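PDB 2ODA: HAD family phosphatase from Pseudomonas syringae pv. tomato, which is of uncertain biochemical function but belongs to the haloacid dehalogenase (HAD) superfamily and is probably a phosphatase-like hydrolase. Local coordinates for residues L105-L118 with A124-L137. Numbering follows the deposited sequence.
Sequences LEGCVLISGDPRLL and AGLWTIGLASCGPL
Strands 109-112 and 127-131, the two strands of a beta-alpha-beta unit connected through helix 115-123, run parallel at 18° in the HAD core sheet. Their pairing is read from alternating backbone bonds: Leu110 N donates to Trp127 O (2.9 Å), Leu110 O accepts from Ile129 N, and Ile129 O accepts from Ser112 N nearly end-on to the carbonyl. The last rung is weaker: Leu131 N reaches Ser112 O with a bent angle at the hydrogen, and the CA-H of Gly130 also points at that oxygen.

Val109, Ile111 and Ile129 share one face with Trp127. CD1 of Ile129 meets CG1 of Val109 at 3.7 Å and also touches CG1 of Ile111. In both isoleucines CG1 is anti to the carbonyl carbon (chi1 -60° and -63°), which lays the side chains side by side, pointing the same way, with Ile111 CG1 3.9 Å from Ile129 CB. Helix 179-191 packs on Ile129 from this face. At the N-terminal end of the pair, Cys108 O lies in the plane of the Trp127 ring at its edge, and it also accepts from Trp127 N. On the other face Leu118, from the connecting helix, sets CD2 3.7 Å from Ile129 O and against CB of Thr128.

At the end of strand 109-112, Ser112 OG accepts from Asp114 N (3.0 Å) in an ST turn, and Asp114, the helix N-cap, takes Arg116 N on OD1 (2.8 Å). The CG corner of Pro136 sits 3.9 Å from Asp114 CA, while a water bridges Gly113 O to Leu137 N. Central strands 9-12 and 109-112 are neighbours, and the whole arrangement is the parallel, crossover-linked architecture of a Rossmann-like HAD domain.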
# COMPACT_ATOMS: atom_id res chain seq x y z
N LEU B 105 -2.05 -6.19 -0.69
CA LEU B 105 -2.68 -5.13 -1.48
C LEU B 105 -3.41 -5.67 -2.71
O LEU B 105 -4.47 -5.14 -3.13
CB LEU B 105 -1.60 -4.13 -1.96
CG LEU B 105 -2.06 -2.92 -2.76
CD1 LEU B 105 -2.99 -2.04 -1.92
CD2 LEU B 105 -0.89 -2.11 -3.24
N GLU B 106 -2.83 -6.70 -3.34
CA GLU B 106 -3.35 -7.19 -4.60
C GLU B 106 -4.84 -7.52 -4.52
O GLU B 106 -5.28 -8.29 -3.65
CB GLU B 106 -2.56 -8.39 -5.12
CG GLU B 106 -3.02 -8.82 -6.54
CD GLU B 106 -2.36 -10.09 -7.04
OE1 GLU B 106 -1.41 -10.56 -6.39
OE2 GLU B 106 -2.79 -10.62 -8.09
N GLY B 107 -5.61 -6.91 -5.42
CA GLY B 107 -7.05 -7.16 -5.54
C GLY B 107 -7.94 -6.30 -4.66
O GLY B 107 -9.17 -6.39 -4.77
N CYS B 108 -7.35 -5.50 -3.77
CA CYS B 108 -8.16 -4.59 -2.93
C CYS B 108 -8.77 -3.47 -3.77
O CYS B 108 -8.14 -2.97 -4.70
CB CYS B 108 -7.33 -4.03 -1.77
SG CYS B 108 -6.83 -5.28 -0.56
N VAL B 109 -10.00 -3.06 -3.43
CA VAL B 109 -10.74 -2.06 -4.23
C VAL B 109 -11.27 -0.94 -3.34
O VAL B 109 -11.67 -1.19 -2.20
CB VAL B 109 -11.94 -2.70 -4.97
CG1 VAL B 109 -12.58 -1.69 -5.94
CG2 VAL B 109 -11.52 -3.97 -5.72
N LEU B 110 -11.26 0.29 -3.87
CA LEU B 110 -11.89 1.42 -3.20
C LEU B 110 -13.03 1.87 -4.08
O LEU B 110 -12.86 2.07 -5.28
CB LEU B 110 -10.90 2.60 -3.02
CG LEU B 110 -11.56 3.95 -2.65
CD1 LEU B 110 -12.13 3.93 -1.23
CD2 LEU B 110 -10.55 5.10 -2.78
N ILE B 111 -14.19 2.05 -3.48
CA ILE B 111 -15.36 2.58 -4.17
C ILE B 111 -15.69 3.94 -3.55
O ILE B 111 -15.84 4.02 -2.34
CB ILE B 111 -16.56 1.62 -3.99
CG1 ILE B 111 -16.21 0.23 -4.56
CG2 ILE B 111 -17.81 2.18 -4.68
CD1 ILE B 111 -15.91 -0.82 -3.49
N SER B 112 -15.83 4.97 -4.39
CA SER B 112 -16.12 6.35 -3.94
C SER B 112 -16.64 7.18 -5.13
O SER B 112 -16.37 6.85 -6.28
CB SER B 112 -14.85 7.01 -3.38
OG SER B 112 -15.08 8.33 -2.88
N GLY B 113 -17.37 8.26 -4.85
CA GLY B 113 -17.57 9.31 -5.86
C GLY B 113 -16.78 10.59 -5.62
O GLY B 113 -16.96 11.58 -6.36
N ASP B 114 -15.88 10.59 -4.64
CA ASP B 114 -15.15 11.80 -4.25
C ASP B 114 -13.75 11.79 -4.86
O ASP B 114 -12.97 10.88 -4.58
CB ASP B 114 -15.04 11.90 -2.71
CG ASP B 114 -14.38 13.20 -2.25
OD1 ASP B 114 -13.37 13.59 -2.83
OD2 ASP B 114 -14.83 13.81 -1.29
N PRO B 115 -13.44 12.79 -5.69
CA PRO B 115 -12.16 12.76 -6.42
C PRO B 115 -10.95 12.72 -5.52
O PRO B 115 -9.93 12.13 -5.90
CB PRO B 115 -12.17 14.08 -7.20
CG PRO B 115 -13.57 14.44 -7.33
CD PRO B 115 -14.23 13.99 -6.05
N ARG B 116 -11.06 13.31 -4.34
CA ARG B 116 -9.95 13.36 -3.37
C ARG B 116 -9.70 12.02 -2.70
O ARG B 116 -8.54 11.59 -2.54
CB ARG B 116 -10.18 14.45 -2.33
CG ARG B 116 -9.99 15.87 -2.90
CD ARG B 116 -10.33 16.95 -1.86
NE ARG B 116 -9.51 16.80 -0.65
CZ ARG B 116 -10.02 16.44 0.53
NH1 ARG B 116 -11.32 16.23 0.61
NH2 ARG B 116 -9.25 16.29 1.60
N LEU B 117 -10.77 11.35 -2.30
CA LEU B 117 -10.64 10.00 -1.78
C LEU B 117 -10.23 9.00 -2.85
O LEU B 117 -9.38 8.14 -2.61
CB LEU B 117 -11.91 9.59 -1.03
CG LEU B 117 -11.98 8.12 -0.58
CD1 LEU B 117 -10.83 7.74 0.40
CD2 LEU B 117 -13.36 7.87 0.06
N LEU B 118 -10.84 9.08 -4.04
CA LEU B 118 -10.38 8.26 -5.16
C LEU B 118 -8.89 8.44 -5.45
O LEU B 118 -8.18 7.47 -5.70
CB LEU B 118 -11.21 8.52 -6.42
CG LEU B 118 -12.65 8.03 -6.26
CD1 LEU B 118 -13.54 8.71 -7.31
CD2 LEU B 118 -12.70 6.49 -6.36
N ALA B 124 -2.56 4.97 -3.17
CA ALA B 124 -2.28 3.83 -2.28
C ALA B 124 -2.08 2.53 -3.08
O ALA B 124 -1.68 1.50 -2.51
CB ALA B 124 -3.42 3.68 -1.25
N GLY B 125 -2.33 2.58 -4.38
CA GLY B 125 -2.07 1.42 -5.24
C GLY B 125 -3.28 0.52 -5.45
O GLY B 125 -3.12 -0.59 -5.95
N LEU B 126 -4.47 0.99 -5.05
CA LEU B 126 -5.69 0.18 -5.16
C LEU B 126 -6.36 0.25 -6.53
O LEU B 126 -6.11 1.17 -7.32
CB LEU B 126 -6.71 0.58 -4.08
CG LEU B 126 -6.43 -0.01 -2.68
CD1 LEU B 126 -5.41 0.83 -1.95
CD2 LEU B 126 -7.71 -0.10 -1.83
N TRP B 127 -7.21 -0.75 -6.80
CA TRP B 127 -8.23 -0.64 -7.83
C TRP B 127 -9.25 0.38 -7.34
O TRP B 127 -9.51 0.50 -6.14
CB TRP B 127 -8.94 -1.99 -8.05
CG TRP B 127 -8.11 -2.99 -8.82
CD1 TRP B 127 -7.32 -3.99 -8.31
CD2 TRP B 127 -8.00 -3.08 -10.24
NE1 TRP B 127 -6.72 -4.71 -9.34
CE2 TRP B 127 -7.12 -4.16 -10.54
CE3 TRP B 127 -8.56 -2.34 -11.30
CZ2 TRP B 127 -6.78 -4.51 -11.85
CZ3 TRP B 127 -8.23 -2.70 -12.61
CH2 TRP B 127 -7.34 -3.78 -12.87
N THR B 128 -9.84 1.12 -8.28
CA THR B 128 -10.86 2.14 -7.93
C THR B 128 -12.13 2.03 -8.76
O THR B 128 -12.07 1.80 -9.96
CB THR B 128 -10.31 3.60 -8.05
OG1 THR B 128 -9.86 3.85 -9.38
CG2 THR B 128 -9.13 3.81 -7.11
N ILE B 129 -13.27 2.21 -8.11
CA ILE B 129 -14.56 2.28 -8.78
C ILE B 129 -15.15 3.63 -8.39
O ILE B 129 -15.23 3.94 -7.20
CB ILE B 129 -15.53 1.13 -8.32
CG1 ILE B 129 -14.93 -0.24 -8.72
CG2 ILE B 129 -16.99 1.37 -8.87
CD1 ILE B 129 -15.61 -1.51 -8.07
N GLY B 130 -15.51 4.41 -9.40
CA GLY B 130 -16.13 5.71 -9.22
C GLY B 130 -17.64 5.63 -9.35
O GLY B 130 -18.17 4.77 -10.07
N LEU B 131 -18.33 6.52 -8.64
CA LEU B 131 -19.79 6.55 -8.62
C LEU B 131 -20.31 7.82 -9.29
O LEU B 131 -19.96 8.92 -8.89
CB LEU B 131 -20.31 6.41 -7.17
CG LEU B 131 -20.07 5.07 -6.46
CD1 LEU B 131 -20.58 5.10 -5.00
CD2 LEU B 131 -20.72 3.90 -7.20
N ALA B 132 -21.16 7.66 -10.30
CA ALA B 132 -21.51 8.79 -11.19
C ALA B 132 -22.69 9.66 -10.75
O ALA B 132 -22.94 10.72 -11.32
CB ALA B 132 -21.74 8.27 -12.59
N SER B 133 -23.44 9.21 -9.75
CA SER B 133 -24.70 9.89 -9.38
C SER B 133 -24.68 10.56 -8.03
O SER B 133 -25.28 11.62 -7.84
CB SER B 133 -25.87 8.90 -9.41
OG SER B 133 -26.06 8.36 -10.72
N CYS B 134 -24.07 9.90 -7.05
CA CYS B 134 -24.33 10.25 -5.65
C CYS B 134 -23.22 11.06 -4.97
O CYS B 134 -23.35 11.42 -3.80
CB CYS B 134 -24.61 8.97 -4.83
SG CYS B 134 -23.25 7.83 -4.88
N GLY B 135 -22.17 11.40 -5.72
CA GLY B 135 -20.98 12.02 -5.12
C GLY B 135 -20.97 13.53 -5.23
O GLY B 135 -21.89 14.11 -5.80
N PRO B 136 -19.89 14.18 -4.73
CA PRO B 136 -19.82 15.65 -4.71
C PRO B 136 -19.78 16.35 -6.08
O PRO B 136 -20.15 17.53 -6.18
CB PRO B 136 -18.54 15.95 -3.89
CG PRO B 136 -17.68 14.75 -4.11
CD PRO B 136 -18.67 13.57 -4.17
N LEU B 137 -19.35 15.66 -7.14
CA LEU B 137 -19.34 16.25 -8.48
C LEU B 137 -20.75 16.46 -9.00
O LEU B 137 -21.00 17.34 -9.84
CB LEU B 137 -18.58 15.37 -9.47
CG LEU B 137 -17.08 15.30 -9.25
CD1 LEU B 137 -16.49 14.16 -10.07
CD2 LEU B 137 -16.44 16.63 -9.62
O HOH W 1 -18.91 12.84 -7.52